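Local coordinates for putative secreted cellulose binding protein (Streptomyces coelicolor, PDB 4OY7), which cleaves the glycosidic bonds of cellulose oxidatively as a copper-dependent lytic polysaccharide monooxygenase, this chain being its catalytic AA10 domain, at residues 53-56 and 61-64; 173-178 and 182-187; 47-52 and 77-82. One frame throughout, in Å; residues are numbered along the deposited sequence.

The three contacts lie around the hairpin that carries part of the copper site. Contact 2, between 173-178 and 182-187, is closest to the metal: the side chain of Phe185 is about 3 Å from the bound copper, which His1 and His110 hold. Contact 3 joins this hairpin through strand 51-52, Asp52 N lying 3.0 Å from Asn184 O, and its Ala49 side chain is about 8 Å from the copper. Contact 1 is farther out, the side chain of Ala55 being about 13 Å from the copper. Its Gly56 N is 2.8 Å from Gln182 O of contact 2, while Tyr62 OH reaches Asp52 OD1 of contact 3 at 2.6 Å. The centres are 10 to 14 Å apart.

Contact 1: 53-56 and 61-64; sequences SNAG and GYVP
Tyr62, directly after Gly61, directs its side chain at Ala55 and makes nearly the whole of this small contact, which buries 108 Å² in all. Its CG stands anti to the backbone N (chi1 172°), and this sends the ring out from its own backbone to the other segment. The CE2 corner leads: it comes to 3.6 Å from Ala55 CA and to 4.0 Å from Ala55 CB, with the alanine set obliquely to the ring. The phenol OH goes on past Asn54, where Asn54 O lies 3.9 Å from Tyr62 OH, too far for a bond. The hydroxyl is hydrogen-bonded instead to Asp52 OD1, while the other oxygen of that carboxylate takes the backbone N of Asn54. One aspartate thus fixes both the end of the ring and the start of the opposing loop.

Both segments belong to the long excursion between strands 51-52 and 92-94, on the outer part of the immunoglobulin-like LPMO domain, where the chain lacks regular secondary structure. Arg58, in the bend between them, ties this turn together: it bonds to the carbonyl oxygens of Asn54 and Ala55 and makes a cation-pi contact with the Tyr62 ring, as does Arg74.

Next in sequence, Val63 rests its side chain on Phe186 of strand 184-193, which Ala55 also touches.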
loop_
_atom_site.group_PDB
_atom_site.type_symbol
_atom_site.label_atom_id
_atom_site.label_comp_id
_atom_site.label_asym_id
_atom_site.label_seq_id
_atom_site.Cartn_x
_atom_site.Cartn_y
_atom_site.Cartn_z
ATOM N N SER A 53 -3.096 14.958 4.915
ATOM C CA SER A 53 -4.050 16.014 4.546
ATOM C C SER A 53 -3.500 17.108 3.632
ATOM O O SER A 53 -4.289 17.815 3.002
ATOM C CB SER A 53 -4.581 16.735 5.793
ATOM O OG SER A 53 -5.047 15.793 6.716
ATOM N N ASN A 54 -2.181 17.278 3.615
ATOM C CA ASN A 54 -1.539 18.391 2.927
ATOM C C ASN A 54 -0.552 18.000 1.846
ATOM O O ASN A 54 0.208 18.848 1.369
ATOM C CB ASN A 54 -0.834 19.270 3.965
ATOM C CG ASN A 54 -1.808 19.920 4.906
ATOM O OD1 ASN A 54 -2.579 20.813 4.508
ATOM N ND2 ASN A 54 -1.824 19.465 6.148
ATOM N N ALA A 55 -0.519 16.729 1.462
ATOM C CA ALA A 55 0.471 16.329 0.479
ATOM C C ALA A 55 0.316 17.019 -0.870
ATOM O O ALA A 55 1.283 17.430 -1.472
ATOM C CB ALA A 55 0.447 14.828 0.311
ATOM N N GLY A 56 -0.914 17.114 -1.356
ATOM C CA GLY A 56 -1.185 17.844 -2.593
ATOM C C GLY A 56 -0.474 17.360 -3.831
ATOM O O GLY A 56 -0.163 18.162 -4.684
ATOM N N GLY A 61 11.222 15.151 -1.982
ATOM C CA GLY A 61 11.520 16.468 -1.478
ATOM C C GLY A 61 10.534 16.911 -0.410
ATOM O O GLY A 61 10.809 17.876 0.315
ATOM N N TYR A 62 9.384 16.220 -0.334
ATOM C CA TYR A 62 8.340 16.486 0.664
ATOM C C TYR A 62 8.057 15.273 1.600
ATOM O O TYR A 62 7.998 15.452 2.811
ATOM C CB TYR A 62 7.048 16.945 -0.035
ATOM C CG TYR A 62 5.910 17.039 0.929
ATOM C CD1 TYR A 62 5.903 18.017 1.916
ATOM C CD2 TYR A 62 4.876 16.111 0.908
ATOM C CE1 TYR A 62 4.886 18.092 2.844
ATOM C CE2 TYR A 62 3.855 16.176 1.819
ATOM C CZ TYR A 62 3.870 17.162 2.794
ATOM O OH TYR A 62 2.852 17.251 3.706
ATOM N N VAL A 63 7.823 14.091 1.029
ATOM C CA VAL A 63 7.666 12.817 1.798
ATOM C C VAL A 63 9.067 12.255 1.983
ATOM O O VAL A 63 9.731 11.921 1.006
ATOM C CB VAL A 63 6.696 11.821 1.084
ATOM C CG1 VAL A 63 6.427 10.545 1.875
ATOM C CG2 VAL A 63 5.383 12.507 0.771
ATOM N N PRO A 64 9.558 12.197 3.231
ATOM C CA PRO A 64 10.955 11.787 3.394
ATOM C C PRO A 64 11.215 10.347 2.980
ATOM O O PRO A 64 10.326 9.515 3.127
ATOM C CB PRO A 64 11.213 11.992 4.896
ATOM C CG PRO A 64 10.252 13.064 5.270
ATOM C CD PRO A 64 9.013 12.761 4.479
#

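Contact 2: 173-178 and 182-187; sequences FMQWVR and QENFFS
Gln175 swings its CG anti to the backbone N (chi1 -166°) and then runs extended, which carries its amide over to Asn184, whose own CG sits beside its backbone N (chi1 -69°). Gln175 NE2 donates to Asn184 OD1 at 3.0 Å, and the same NE2 is also hydrogen-bonded to Arg58 O. These residues belong to the antiparallel beta hairpin of strands 168-178 and 184-193 in the LPMO domain, with Met174-Ser187 and Trp176-Phe185 as hydrogen-bonded pairs.

On the face of Gln175 and Phe186, the CG methylene of the glutamine stands over the phenylalanine ring, 4.3 Å from its centroid, and Phe173 CZ closes on Phe186 CD2 at 3.7 Å. On the other face, with Met174 and Ser187, the rings of Trp176 and Phe185 lie side by side at an oblique 41°, with Trp176 CE3 3.5 Å from Phe185 CD1. Phe185 also meets His1, a ligand of the bound copper.

At the turn end of the hairpin, Arg178 NH1 makes a salt bridge to Glu183 OE1 at 2.8 Å, the oxygen lying in the guanidinium plane but approached from above the carboxylate plane. Glu183 is a copper-binding residue in another structure of this protein, and Asp180 pairs with Arg178 NE.

Asn184 OD1 also accepts from Gly57 N, and a leucine here would probably leave Gly57 N without this acceptor and Gln175 NE2 with Arg58 O but not its cross-strand one. Both N-H groups of its amide are used: Asn184 ND2 donates to Glu183 O at 2.9 Å and to a water that in turn donates to Arg178 O.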
loop_
_atom_site.group_PDB
_atom_site.type_symbol
_atom_site.label_atom_id
_atom_site.label_comp_id
_atom_site.label_asym_id
_atom_site.label_seq_id
_atom_site.Cartn_x
_atom_site.Cartn_y
_atom_site.Cartn_z
ATOM N N PHE A 173 4.349 0.705 -4.639
ATOM C CA PHE A 173 3.919 1.886 -3.882
ATOM C C PHE A 173 2.911 2.650 -4.711
ATOM O O PHE A 173 3.115 2.842 -5.931
ATOM C CB PHE A 173 5.100 2.821 -3.605
ATOM C CG PHE A 173 4.686 4.187 -3.176
ATOM C CD1 PHE A 173 4.104 4.397 -1.919
ATOM C CD2 PHE A 173 4.863 5.271 -4.014
ATOM C CE1 PHE A 173 3.724 5.666 -1.531
ATOM C CE2 PHE A 173 4.456 6.541 -3.624
ATOM C CZ PHE A 173 3.850 6.726 -2.398
ATOM N N MET A 174 1.801 3.039 -4.082
ATOM C CA MET A 174 0.790 3.847 -4.756
ATOM C C MET A 174 0.498 5.097 -3.975
ATOM O O MET A 174 0.445 5.070 -2.720
ATOM C CB MET A 174 -0.505 3.081 -4.974
ATOM C CG MET A 174 -0.322 1.686 -5.504
ATOM S SD MET A 174 -1.913 0.958 -5.960
ATOM C CE MET A 174 -1.407 -0.744 -6.101
ATOM N N GLN A 175 0.360 6.185 -4.708
ATOM C CA GLN A 175 -0.066 7.463 -4.144
ATOM C C GLN A 175 -1.380 7.823 -4.807
ATOM O O GLN A 175 -1.490 7.920 -6.037
ATOM C CB GLN A 175 0.979 8.557 -4.332
ATOM C CG GLN A 175 0.723 9.777 -3.470
ATOM C CD GLN A 175 1.852 10.790 -3.547
ATOM O OE1 GLN A 175 2.986 10.446 -3.904
ATOM N NE2 GLN A 175 1.560 12.046 -3.181
ATOM N N TRP A 176 -2.412 7.946 -3.974
ATOM C CA TRP A 176 -3.729 8.310 -4.416
ATOM C C TRP A 176 -3.841 9.811 -4.259
ATOM O O TRP A 176 -3.879 10.319 -3.130
ATOM C CB TRP A 176 -4.792 7.615 -3.561
ATOM C CG TRP A 176 -6.203 7.811 -4.006
ATOM C CD1 TRP A 176 -6.648 8.326 -5.205
ATOM C CD2 TRP A 176 -7.379 7.448 -3.267
ATOM N NE1 TRP A 176 -8.021 8.316 -5.234
ATOM C CE2 TRP A 176 -8.491 7.784 -4.063
ATOM C CE3 TRP A 176 -7.596 6.868 -1.998
ATOM C CZ2 TRP A 176 -9.796 7.564 -3.639
ATOM C CZ3 TRP A 176 -8.863 6.670 -1.586
ATOM C CH2 TRP A 176 -9.960 6.993 -2.406
ATOM N N VAL A 177 -3.889 10.501 -5.386
ATOM C CA VAL A 177 -3.854 11.953 -5.430
ATOM C C VAL A 177 -5.235 12.471 -5.765
ATOM O O VAL A 177 -5.713 12.372 -6.906
ATOM C CB VAL A 177 -2.793 12.426 -6.444
ATOM C CG1 VAL A 177 -2.720 13.953 -6.477
ATOM C CG2 VAL A 177 -1.473 11.768 -6.082
ATOM N N ARG A 178 -5.923 12.974 -4.743
ATOM C CA ARG A 178 -7.247 13.532 -4.945
ATOM C C ARG A 178 -7.172 14.740 -5.853
ATOM O O ARG A 178 -6.219 15.508 -5.803
ATOM C CB ARG A 178 -7.895 13.924 -3.599
ATOM C CG ARG A 178 -8.329 12.718 -2.774
ATOM C CD ARG A 178 -8.930 13.128 -1.427
ATOM N NE ARG A 178 -10.161 13.905 -1.592
ATOM C CZ ARG A 178 -10.885 14.380 -0.573
ATOM N NH1 ARG A 178 -10.523 14.173 0.687
ATOM N NH2 ARG A 178 -11.961 15.115 -0.816
ATOM N N GLN A 182 -6.193 18.493 -1.027
ATOM C CA GLN A 182 -4.754 18.286 -0.811
ATOM C C GLN A 182 -4.473 16.932 -0.142
ATOM O O GLN A 182 -3.346 16.477 -0.123
ATOM C CB GLN A 182 -4.169 19.436 0.008
ATOM C CG GLN A 182 -4.237 20.767 -0.717
ATOM C CD GLN A 182 -3.300 20.819 -1.911
ATOM O OE1 GLN A 182 -2.086 20.836 -1.759
ATOM N NE2 GLN A 182 -3.851 20.804 -3.094
ATOM N N GLU A 183 -5.510 16.285 0.387
ATOM C CA GLU A 183 -5.348 14.981 1.026
ATOM C C GLU A 183 -4.984 13.920 -0.002
ATOM O O GLU A 183 -5.617 13.830 -1.067
ATOM C CB GLU A 183 -6.612 14.586 1.765
ATOM C CG GLU A 183 -6.509 13.285 2.548
ATOM C CD GLU A 183 -7.846 12.914 3.158
ATOM O OE1 GLU A 183 -8.774 12.684 2.370
ATOM O OE2 GLU A 183 -7.974 12.899 4.400
ATOM N N ASN A 184 -3.936 13.150 0.303
ATOM C CA ASN A 184 -3.512 12.022 -0.507
ATOM C C ASN A 184 -3.361 10.780 0.401
ATOM O O ASN A 184 -3.082 10.911 1.597
ATOM C CB ASN A 184 -2.120 12.302 -1.117
ATOM C CG ASN A 184 -2.069 13.394 -2.186
ATOM O OD1 ASN A 184 -0.955 13.636 -2.690
ATOM N ND2 ASN A 184 -3.195 14.021 -2.571
ATOM N N PHE A 185 -3.422 9.596 -0.200
ATOM C CA PHE A 185 -3.234 8.303 0.485
ATOM C C PHE A 185 -1.972 7.595 -0.011
ATOM O O PHE A 185 -1.552 7.770 -1.149
ATOM C CB PHE A 185 -4.491 7.452 0.302
ATOM C CG PHE A 185 -5.681 8.055 0.979
ATOM C CD1 PHE A 185 -6.398 9.085 0.402
ATOM C CD2 PHE A 185 -5.969 7.683 2.271
ATOM C CE1 PHE A 185 -7.449 9.672 1.088
ATOM C CE2 PHE A 185 -7.005 8.259 2.964
ATOM C CZ PHE A 185 -7.726 9.260 2.376
ATOM N N PHE A 186 -1.384 6.788 0.860
ATOM C CA PHE A 186 -0.085 6.204 0.617
ATOM C C PHE A 186 -0.153 4.710 0.880
ATOM O O PHE A 186 -0.574 4.286 1.955
ATOM C CB PHE A 186 0.957 6.867 1.533
ATOM C CG PHE A 186 1.230 8.306 1.163
ATOM C CD1 PHE A 186 0.361 9.308 1.548
ATOM C CD2 PHE A 186 2.338 8.652 0.367
ATOM C CE1 PHE A 186 0.549 10.623 1.142
ATOM C CE2 PHE A 186 2.526 9.978 -0.032
ATOM C CZ PHE A 186 1.627 10.954 0.357
ATOM N N SER A 187 0.217 3.935 -0.131
ATOM C CA SER A 187 0.029 2.489 -0.079
ATOM C C SER A 187 1.257 1.724 -0.458
ATOM O O SER A 187 1.786 1.955 -1.524
ATOM C CB SER A 187 -1.091 2.098 -1.040
ATOM O OG SER A 187 -1.315 0.695 -1.066
HETATM O O HOH W 1 -3.941 16.358 -3.976
#

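Contact 3: 47-52 and 77-82; sequences WFAVLD and YDFSAY
Immediately before Phe79, whose ring meets Ala49 and Val50, the carboxylate oxygen Asp78 OD1 is shared by two groups: Ser80 N donates to it at 2.9 Å, and Ser39 OG is hydrogen-bonded to it as well. The first bond closes an Asx turn, with the donor coming in nearly in line with the C-O bond. Phe79 O next takes Tyr82 N at 3.0 Å, opening the 3-10 segment. The turn and this bond thus hold the backbone on both flanks of Phe79, whose side chain points at the other segment.

Val50 supplies the main partner. Its CG2 methyl sits almost squarely over the middle of the Phe79 ring, 3.7 Å from the centroid and only 5° off the normal, a CH-pi contact in which the methyl is about equally far from the ring carbons. CG2 reaches that place because it is the branch beside the backbone N, while CG1 stands anti to it (chi1 -168°). Val50 is also the centre of an inverse gamma turn.

From that turn the chain runs into strand 51-52, an edge piece of the LPMO beta-sandwich that pairs with strand 184-193, whereas 77-82 belongs to the long loop between strands 51-52 and 92-94. Helices from earlier in the chain share in the packing, since Phe79 also touches Ala43 of helix 42-45 and Thr11 of helix 10-18.

Ala49 brings up the side of the contact. Ala49 O approaches Phe79 CE2 obliquely at 3.4 Å, and its methyl turns to the edge of Tyr77, with Ala49 CB 3.7 Å from Tyr77 CE2. Tyr77 in turn rests on Thr42, while the Ala49 side chain comes within about 4 Å of that of His1, a copper ligand.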
loop_
_atom_site.group_PDB
_atom_site.type_symbol
_atom_site.label_atom_id
_atom_site.label_comp_id
_atom_site.label_asym_id
_atom_site.label_seq_id
_atom_site.Cartn_x
_atom_site.Cartn_y
_atom_site.Cartn_z
ATOM N N TRP A 47 -6.851 0.651 8.874
ATOM C CA TRP A 47 -5.879 0.253 7.857
ATOM C C TRP A 47 -5.890 1.067 6.547
ATOM O O TRP A 47 -4.863 1.170 5.860
ATOM C CB TRP A 47 -6.090 -1.237 7.555
ATOM C CG TRP A 47 -7.462 -1.603 7.055
ATOM C CD1 TRP A 47 -8.528 -2.011 7.799
ATOM C CD2 TRP A 47 -7.917 -1.600 5.686
ATOM N NE1 TRP A 47 -9.606 -2.267 6.990
ATOM C CE2 TRP A 47 -9.249 -2.030 5.689
ATOM C CE3 TRP A 47 -7.322 -1.251 4.460
ATOM C CZ2 TRP A 47 -10.005 -2.129 4.518
ATOM C CZ3 TRP A 47 -8.066 -1.387 3.300
ATOM C CH2 TRP A 47 -9.398 -1.813 3.344
ATOM N N PHE A 48 -7.032 1.681 6.271
ATOM C CA PHE A 48 -7.280 2.491 5.083
ATOM C C PHE A 48 -6.881 3.959 5.233
ATOM O O PHE A 48 -6.961 4.712 4.266
ATOM C CB PHE A 48 -8.782 2.409 4.758
ATOM C CG PHE A 48 -9.663 2.521 5.985
ATOM C CD1 PHE A 48 -9.769 3.726 6.680
ATOM C CD2 PHE A 48 -10.354 1.410 6.477
ATOM C CE1 PHE A 48 -10.548 3.838 7.824
ATOM C CE2 PHE A 48 -11.142 1.525 7.612
ATOM C CZ PHE A 48 -11.229 2.731 8.284
ATOM N N ALA A 49 -6.457 4.380 6.418
ATOM C CA ALA A 49 -6.349 5.799 6.715
ATOM C C ALA A 49 -4.916 6.316 6.663
ATOM O O ALA A 49 -4.554 7.252 7.367
ATOM C CB ALA A 49 -7.016 6.100 8.066
ATOM N N VAL A 50 -4.108 5.727 5.773
ATOM C CA VAL A 50 -2.710 6.126 5.630
ATOM C C VAL A 50 -2.640 7.375 4.734
ATOM O O VAL A 50 -2.432 7.283 3.521
ATOM C CB VAL A 50 -1.838 4.994 5.060
ATOM C CG1 VAL A 50 -0.381 5.378 5.218
ATOM C CG2 VAL A 50 -2.078 3.702 5.821
ATOM N N LEU A 51 -2.801 8.539 5.340
ATOM C CA LEU A 51 -3.105 9.748 4.623
ATOM C C LEU A 51 -2.273 10.922 5.112
ATOM O O LEU A 51 -1.776 10.941 6.230
ATOM C CB LEU A 51 -4.615 10.048 4.726
ATOM C CG LEU A 51 -5.162 10.447 6.111
ATOM C CD1 LEU A 51 -5.119 11.946 6.371
ATOM C CD2 LEU A 51 -6.610 9.983 6.221
ATOM N N ASP A 52 -2.076 11.890 4.224
ATOM C CA ASP A 52 -1.480 13.177 4.578
ATOM C C ASP A 52 -2.472 14.196 4.020
ATOM O O ASP A 52 -2.658 14.280 2.799
ATOM C CB ASP A 52 -0.102 13.346 3.936
ATOM C CG ASP A 52 0.516 14.729 4.157
ATOM O OD1 ASP A 52 1.649 14.921 3.655
ATOM O OD2 ASP A 52 -0.086 15.592 4.826
ATOM N N TYR A 77 -2.846 8.884 12.626
ATOM C CA TYR A 77 -2.543 7.661 13.350
ATOM C C TYR A 77 -1.068 7.303 13.238
ATOM O O TYR A 77 -0.351 7.790 12.346
ATOM C CB TYR A 77 -3.387 6.493 12.805
ATOM C CG TYR A 77 -4.851 6.799 12.793
ATOM C CD1 TYR A 77 -5.542 6.973 13.999
ATOM C CD2 TYR A 77 -5.545 6.961 11.611
ATOM C CE1 TYR A 77 -6.883 7.285 14.010
ATOM C CE2 TYR A 77 -6.891 7.313 11.604
ATOM C CZ TYR A 77 -7.548 7.451 12.821
ATOM O OH TYR A 77 -8.877 7.770 12.848
ATOM N N ASP A 78 -0.634 6.400 14.106
ATOM C CA ASP A 78 0.741 5.929 14.098
ATOM C C ASP A 78 0.826 4.751 13.143
ATOM O O ASP A 78 0.307 3.687 13.443
ATOM C CB ASP A 78 1.170 5.509 15.505
ATOM C CG ASP A 78 2.607 5.019 15.565
ATOM O OD1 ASP A 78 3.238 4.750 14.508
ATOM O OD2 ASP A 78 3.125 4.890 16.682
ATOM N N PHE A 79 1.421 4.975 11.972
ATOM C CA PHE A 79 1.670 3.916 10.982
ATOM C C PHE A 79 3.158 3.725 10.803
ATOM O O PHE A 79 3.597 3.054 9.868
ATOM C CB PHE A 79 1.065 4.287 9.610
ATOM C CG PHE A 79 -0.434 4.222 9.563
ATOM C CD1 PHE A 79 -1.117 3.010 9.675
ATOM C CD2 PHE A 79 -1.171 5.388 9.386
ATOM C CE1 PHE A 79 -2.508 2.975 9.645
ATOM C CE2 PHE A 79 -2.549 5.364 9.367
ATOM C CZ PHE A 79 -3.225 4.159 9.486
ATOM N N SER A 80 3.940 4.257 11.732
ATOM C CA SER A 80 5.398 4.282 11.598
ATOM C C SER A 80 6.013 2.889 11.428
ATOM O O SER A 80 6.969 2.720 10.659
ATOM C CB SER A 80 6.034 5.030 12.781
ATOM O OG SER A 80 7.445 5.155 12.638
ATOM N N ALA A 81 5.447 1.906 12.115
ATOM C CA ALA A 81 5.967 0.528 12.059
ATOM C C ALA A 81 5.884 -0.121 10.688
ATOM O O ALA A 81 6.643 -1.045 10.403
ATOM C CB ALA A 81 5.287 -0.371 13.100
ATOM N N TYR A 82 5.008 0.403 9.837
ATOM C CA TYR A 82 4.746 -0.144 8.512
ATOM C C TYR A 82 5.818 0.308 7.530
ATOM O O TYR A 82 5.846 -0.156 6.411
ATOM C CB TYR A 82 3.286 0.161 8.071
ATOM C CG TYR A 82 2.331 -0.491 9.043
ATOM C CD1 TYR A 82 1.932 -1.807 8.878
ATOM C CD2 TYR A 82 1.912 0.169 10.195
ATOM C CE1 TYR A 82 1.112 -2.432 9.790
ATOM C CE2 TYR A 82 1.101 -0.452 11.120
ATOM C CZ TYR A 82 0.699 -1.765 10.920
ATOM O OH TYR A 82 -0.080 -2.437 11.847
#